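Local coordinates for 3',5'-cyclic-nucleotide phosphodiesterase 1 (Saccharomyces cerevisiae, PDB 4OJV), which belongs to the class-II cyclic-nucleotide phosphodiesterases, of the metallo-hydrolase/oxidoreductase clan, and carries a pair of zinc ions at its metal centre, at residues Ser235-Val245 against Ile268-Glu279. Residues are numbered along the deposited sequence; the frame is centred on the assembly and turned at random.
Sequences SKDCIIVCGDV and IPLVHLKGILVE. With ZN (zinc ion), chain D; ZN (zinc ion), chain E.
Asp237 divides its carboxylate between two partners at one end of the contact. Asp237 OD1 accepts a hydrogen bond from His272 ND1 at 2.8 Å, nearly along the C-O axis and close to the ring plane, while Lys274 NZ forms a salt bridge to Asp237 OD2 from above the carboxylate plane, also at 2.8 Å. The Lys274 chain turns at every bond from CB outward (chi3 -74°), which lays CG and CD along Asp237 and brings NZ back to OD2. A water bridges OD1 and Val271 O. From here two parallel strands run side by side: Cys238 N donates to His272 O, Cys238 O accepts from Lys274 N at 168°, and Ile240 is gripped through both its N and O, by Gly275 O and Leu277 N. Helix 256-267 connects them, making a beta-alpha-beta unit, and Ile240 CD1 packs on Leu273 CD1 (3.6 Å) on the side facing that helix. Cys242 N reaches Leu277 O by a more bent bond, 139°; one water donates to Cys242 O, another accepts from Glu279 N. Past strand 238-242, Val245 N donates to Glu279 OE1 at 3.0 Å; OE1 is also hydrogen-bonded to His294, and OE2 to Ser281. The Val245 N bond holds the peptide next to Asp244, whose OD2 bridges both zinc ions, 2.2 and 2.1 Å away.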
loop_
_atom_site.group_PDB
_atom_site.type_symbol
_atom_site.label_atom_id
_atom_site.label_comp_id
_atom_site.label_asym_id
_atom_site.label_seq_id
_atom_site.Cartn_x
_atom_site.Cartn_y
_atom_site.Cartn_z
ATOM N N SER A 235 -32.761 -6.747 14.101
ATOM C CA SER A 235 -33.394 -7.187 12.861
ATOM C C SER A 235 -33.139 -8.657 12.553
ATOM O O SER A 235 -33.883 -9.268 11.785
ATOM C CB SER A 235 -32.909 -6.335 11.686
ATOM O OG SER A 235 -31.550 -6.635 11.387
ATOM N N LYS A 236 -32.068 -9.206 13.127
ATOM C CA LYS A 236 -31.576 -10.555 12.807
ATOM C C LYS A 236 -30.943 -10.634 11.411
ATOM O O LYS A 236 -30.542 -11.706 10.969
ATOM C CB LYS A 236 -32.655 -11.644 13.004
ATOM C CG LYS A 236 -33.298 -11.662 14.387
ATOM C CD LYS A 236 -32.285 -11.887 15.497
ATOM C CE LYS A 236 -32.941 -11.785 16.865
ATOM N NZ LYS A 236 -31.924 -11.528 17.921
ATOM N N ASP A 237 -30.854 -9.500 10.726
ATOM C CA ASP A 237 -30.168 -9.464 9.431
ATOM C C ASP A 237 -28.663 -9.641 9.587
ATOM O O ASP A 237 -28.063 -9.166 10.555
ATOM C CB ASP A 237 -30.455 -8.167 8.681
ATOM C CG ASP A 237 -31.832 -8.137 8.038
ATOM O OD1 ASP A 237 -32.603 -9.121 8.148
ATOM O OD2 ASP A 237 -32.132 -7.103 7.411
ATOM N N CYS A 238 -28.068 -10.340 8.624
ATOM C CA CYS A 238 -26.648 -10.659 8.641
ATOM C C CYS A 238 -25.974 -10.337 7.324
ATOM O O CYS A 238 -26.597 -10.367 6.255
ATOM C CB CYS A 238 -26.435 -12.149 8.881
ATOM S SG CYS A 238 -27.154 -12.771 10.405
ATOM N N ILE A 239 -24.677 -10.062 7.409
ATOM C CA ILE A 239 -23.809 -10.076 6.240
ATOM C C ILE A 239 -22.626 -10.991 6.534
ATOM O O ILE A 239 -22.233 -11.162 7.687
ATOM C CB ILE A 239 -23.328 -8.662 5.835
ATOM C CG1 ILE A 239 -22.685 -7.940 7.032
ATOM C CG2 ILE A 239 -24.463 -7.866 5.193
ATOM C CD1 ILE A 239 -21.994 -6.640 6.686
ATOM N N ILE A 240 -22.076 -11.579 5.478
ATOM C CA ILE A 240 -20.895 -12.428 5.573
ATOM C C ILE A 240 -19.782 -11.717 4.814
ATOM O O ILE A 240 -19.961 -11.346 3.659
ATOM C CB ILE A 240 -21.146 -13.819 4.957
ATOM C CG1 ILE A 240 -22.243 -14.555 5.732
ATOM C CG2 ILE A 240 -19.860 -14.641 4.909
ATOM C CD1 ILE A 240 -22.752 -15.815 5.053
ATOM N N VAL A 241 -18.650 -11.505 5.479
ATOM C CA VAL A 241 -17.528 -10.807 4.861
ATOM C C VAL A 241 -16.327 -11.741 4.943
ATOM O O VAL A 241 -15.895 -12.107 6.039
ATOM C CB VAL A 241 -17.245 -9.439 5.529
ATOM C CG1 VAL A 241 -16.198 -8.681 4.733
ATOM C CG2 VAL A 241 -18.516 -8.602 5.634
ATOM N N CYS A 242 -15.775 -12.095 3.785
ATOM C CA CYS A 242 -14.831 -13.212 3.687
ATOM C C CYS A 242 -13.391 -12.793 3.454
ATOM O O CYS A 242 -13.101 -11.853 2.704
ATOM C CB CYS A 242 -15.234 -14.136 2.532
ATOM S SG CYS A 242 -16.907 -14.803 2.650
ATOM N N GLY A 243 -12.477 -13.536 4.067
ATOM C CA GLY A 243 -11.081 -13.499 3.648
ATOM C C GLY A 243 -10.829 -14.420 2.467
ATOM O O GLY A 243 -11.708 -15.214 2.092
ATOM N N ASP A 244 -9.621 -14.327 1.904
ATOM C CA ASP A 244 -9.207 -15.144 0.755
ATOM C C ASP A 244 -9.456 -16.617 1.102
ATOM O O ASP A 244 -9.300 -17.020 2.262
ATOM C CB ASP A 244 -7.700 -14.986 0.418
ATOM C CG ASP A 244 -7.226 -13.518 0.168
ATOM O OD1 ASP A 244 -8.163 -12.650 0.182
ATOM O OD2 ASP A 244 -5.913 -13.286 0.020
ATOM N N VAL A 245 -9.815 -17.417 0.109
ATOM C CA VAL A 245 -10.251 -18.784 0.378
ATOM C C VAL A 245 -10.132 -19.640 -0.875
ATOM O O VAL A 245 -10.263 -19.150 -2.002
ATOM C CB VAL A 245 -11.705 -18.792 0.936
ATOM C CG1 VAL A 245 -12.695 -18.284 -0.111
ATOM C CG2 VAL A 245 -12.113 -20.175 1.438
ATOM N N ILE A 268 -29.215 -18.845 9.948
ATOM C CA ILE A 268 -29.556 -17.589 9.293
ATOM C C ILE A 268 -30.497 -17.870 8.127
ATOM O O ILE A 268 -30.057 -18.314 7.074
ATOM C CB ILE A 268 -28.303 -16.857 8.758
ATOM C CG1 ILE A 268 -27.251 -16.668 9.863
ATOM C CG2 ILE A 268 -28.712 -15.523 8.146
ATOM C CD1 ILE A 268 -25.861 -16.311 9.362
ATOM N N PRO A 269 -31.802 -17.613 8.305
ATOM C CA PRO A 269 -32.705 -17.771 7.165
ATOM C C PRO A 269 -32.259 -16.915 5.980
ATOM O O PRO A 269 -31.760 -15.810 6.178
ATOM C CB PRO A 269 -34.054 -17.293 7.717
ATOM C CG PRO A 269 -33.951 -17.512 9.189
ATOM C CD PRO A 269 -32.515 -17.195 9.524
ATOM N N LEU A 270 -32.434 -17.420 4.760
ATOM C CA LEU A 270 -31.952 -16.720 3.577
ATOM C C LEU A 270 -32.433 -15.270 3.508
ATOM O O LEU A 270 -31.673 -14.383 3.124
ATOM C CB LEU A 270 -32.330 -17.481 2.299
ATOM C CG LEU A 270 -31.792 -16.869 0.998
ATOM C CD1 LEU A 270 -30.271 -16.826 0.997
ATOM C CD2 LEU A 270 -32.299 -17.607 -0.233
ATOM N N VAL A 271 -33.687 -15.030 3.893
ATOM C CA VAL A 271 -34.244 -13.682 3.877
ATOM C C VAL A 271 -33.458 -12.710 4.777
ATOM O O VAL A 271 -33.437 -11.506 4.511
ATOM C CB VAL A 271 -35.763 -13.687 4.195
ATOM C CG1 VAL A 271 -36.037 -14.101 5.635
ATOM C CG2 VAL A 271 -36.396 -12.340 3.876
ATOM N N HIS A 272 -32.811 -13.244 5.815
ATOM C CA HIS A 272 -31.953 -12.445 6.703
ATOM C C HIS A 272 -30.522 -12.316 6.240
ATOM O O HIS A 272 -29.762 -11.539 6.813
ATOM C CB HIS A 272 -31.984 -12.970 8.134
ATOM C CG HIS A 272 -33.286 -12.698 8.851
ATOM N ND1 HIS A 272 -33.695 -11.452 9.166
ATOM C CD2 HIS A 272 -34.276 -13.567 9.311
ATOM C CE1 HIS A 272 -34.886 -11.523 9.795
ATOM N NE2 HIS A 272 -35.233 -12.815 9.886
ATOM N N LEU A 273 -30.128 -13.073 5.214
ATOM C CA LEU A 273 -28.766 -12.986 4.695
ATOM C C LEU A 273 -28.724 -11.903 3.626
ATOM O O LEU A 273 -29.160 -12.122 2.490
ATOM C CB LEU A 273 -28.304 -14.343 4.156
ATOM C CG LEU A 273 -26.851 -14.402 3.663
ATOM C CD1 LEU A 273 -25.857 -13.941 4.724
ATOM C CD2 LEU A 273 -26.515 -15.796 3.165
ATOM N N LYS A 274 -28.223 -10.727 3.994
ATOM C CA LYS A 274 -28.348 -9.544 3.146
ATOM C C LYS A 274 -27.225 -9.400 2.129
ATOM O O LYS A 274 -27.323 -8.606 1.199
ATOM C CB LYS A 274 -28.459 -8.269 3.994
ATOM C CG LYS A 274 -29.494 -8.333 5.124
ATOM C CD LYS A 274 -30.880 -8.805 4.682
ATOM C CE LYS A 274 -31.641 -7.752 3.898
ATOM N NZ LYS A 274 -31.789 -6.501 4.694
ATOM N N GLY A 275 -26.165 -10.180 2.295
ATOM C CA GLY A 275 -25.055 -10.118 1.364
ATOM C C GLY A 275 -23.929 -11.009 1.805
ATOM O O GLY A 275 -23.715 -11.227 3.008
ATOM N N ILE A 276 -23.204 -11.526 0.820
ATOM C CA ILE A 276 -21.926 -12.184 1.057
ATOM C C ILE A 276 -20.866 -11.507 0.204
ATOM O O ILE A 276 -21.030 -11.404 -1.014
ATOM C CB ILE A 276 -21.970 -13.709 0.808
ATOM C CG1 ILE A 276 -20.580 -14.328 1.013
ATOM C CG2 ILE A 276 -22.568 -14.043 -0.545
ATOM C CD1 ILE A 276 -20.559 -15.816 1.272
ATOM N N LEU A 277 -19.809 -11.029 0.864
ATOM C CA LEU A 277 -18.641 -10.453 0.199
ATOM C C LEU A 277 -17.569 -11.523 0.141
ATOM O O LEU A 277 -16.983 -11.864 1.157
ATOM C CB LEU A 277 -18.132 -9.210 0.937
ATOM C CG LEU A 277 -18.788 -7.865 0.613
ATOM C CD1 LEU A 277 -20.268 -7.848 0.974
ATOM C CD2 LEU A 277 -18.051 -6.731 1.316
ATOM N N VAL A 278 -17.340 -12.068 -1.047
ATOM C CA VAL A 278 -16.494 -13.241 -1.185
ATOM C C VAL A 278 -15.652 -13.114 -2.447
ATOM O O VAL A 278 -16.109 -12.574 -3.460
ATOM C CB VAL A 278 -17.333 -14.551 -1.187
ATOM C CG1 VAL A 278 -18.337 -14.567 -2.327
ATOM C CG2 VAL A 278 -16.439 -15.784 -1.230
ATOM N N GLU A 279 -14.437 -13.640 -2.405
ATOM C CA GLU A 279 -13.546 -13.485 -3.536
ATOM C C GLU A 279 -13.930 -14.304 -4.761
ATOM O O GLU A 279 -14.535 -15.384 -4.660
ATOM C CB GLU A 279 -12.108 -13.832 -3.160
ATOM C CG GLU A 279 -11.836 -15.306 -2.876
ATOM C CD GLU A 279 -10.432 -15.690 -3.303
ATOM O OE1 GLU A 279 -9.558 -15.820 -2.423
ATOM O OE2 GLU A 279 -10.208 -15.836 -4.528
HETATM ZN ZN ZN D . -4.020 -13.978 0.961
HETATM ZN ZN ZN E . -5.374 -11.328 -0.535
HETATM O O HOH W 1 -34.451 -9.366 6.101
HETATM O O HOH W 2 -14.378 -10.580 0.613
HETATM O O HOH W 3 -13.053 -13.884 0.031
HETATM O O HOH W 4 -3.787 -12.177 0.373
#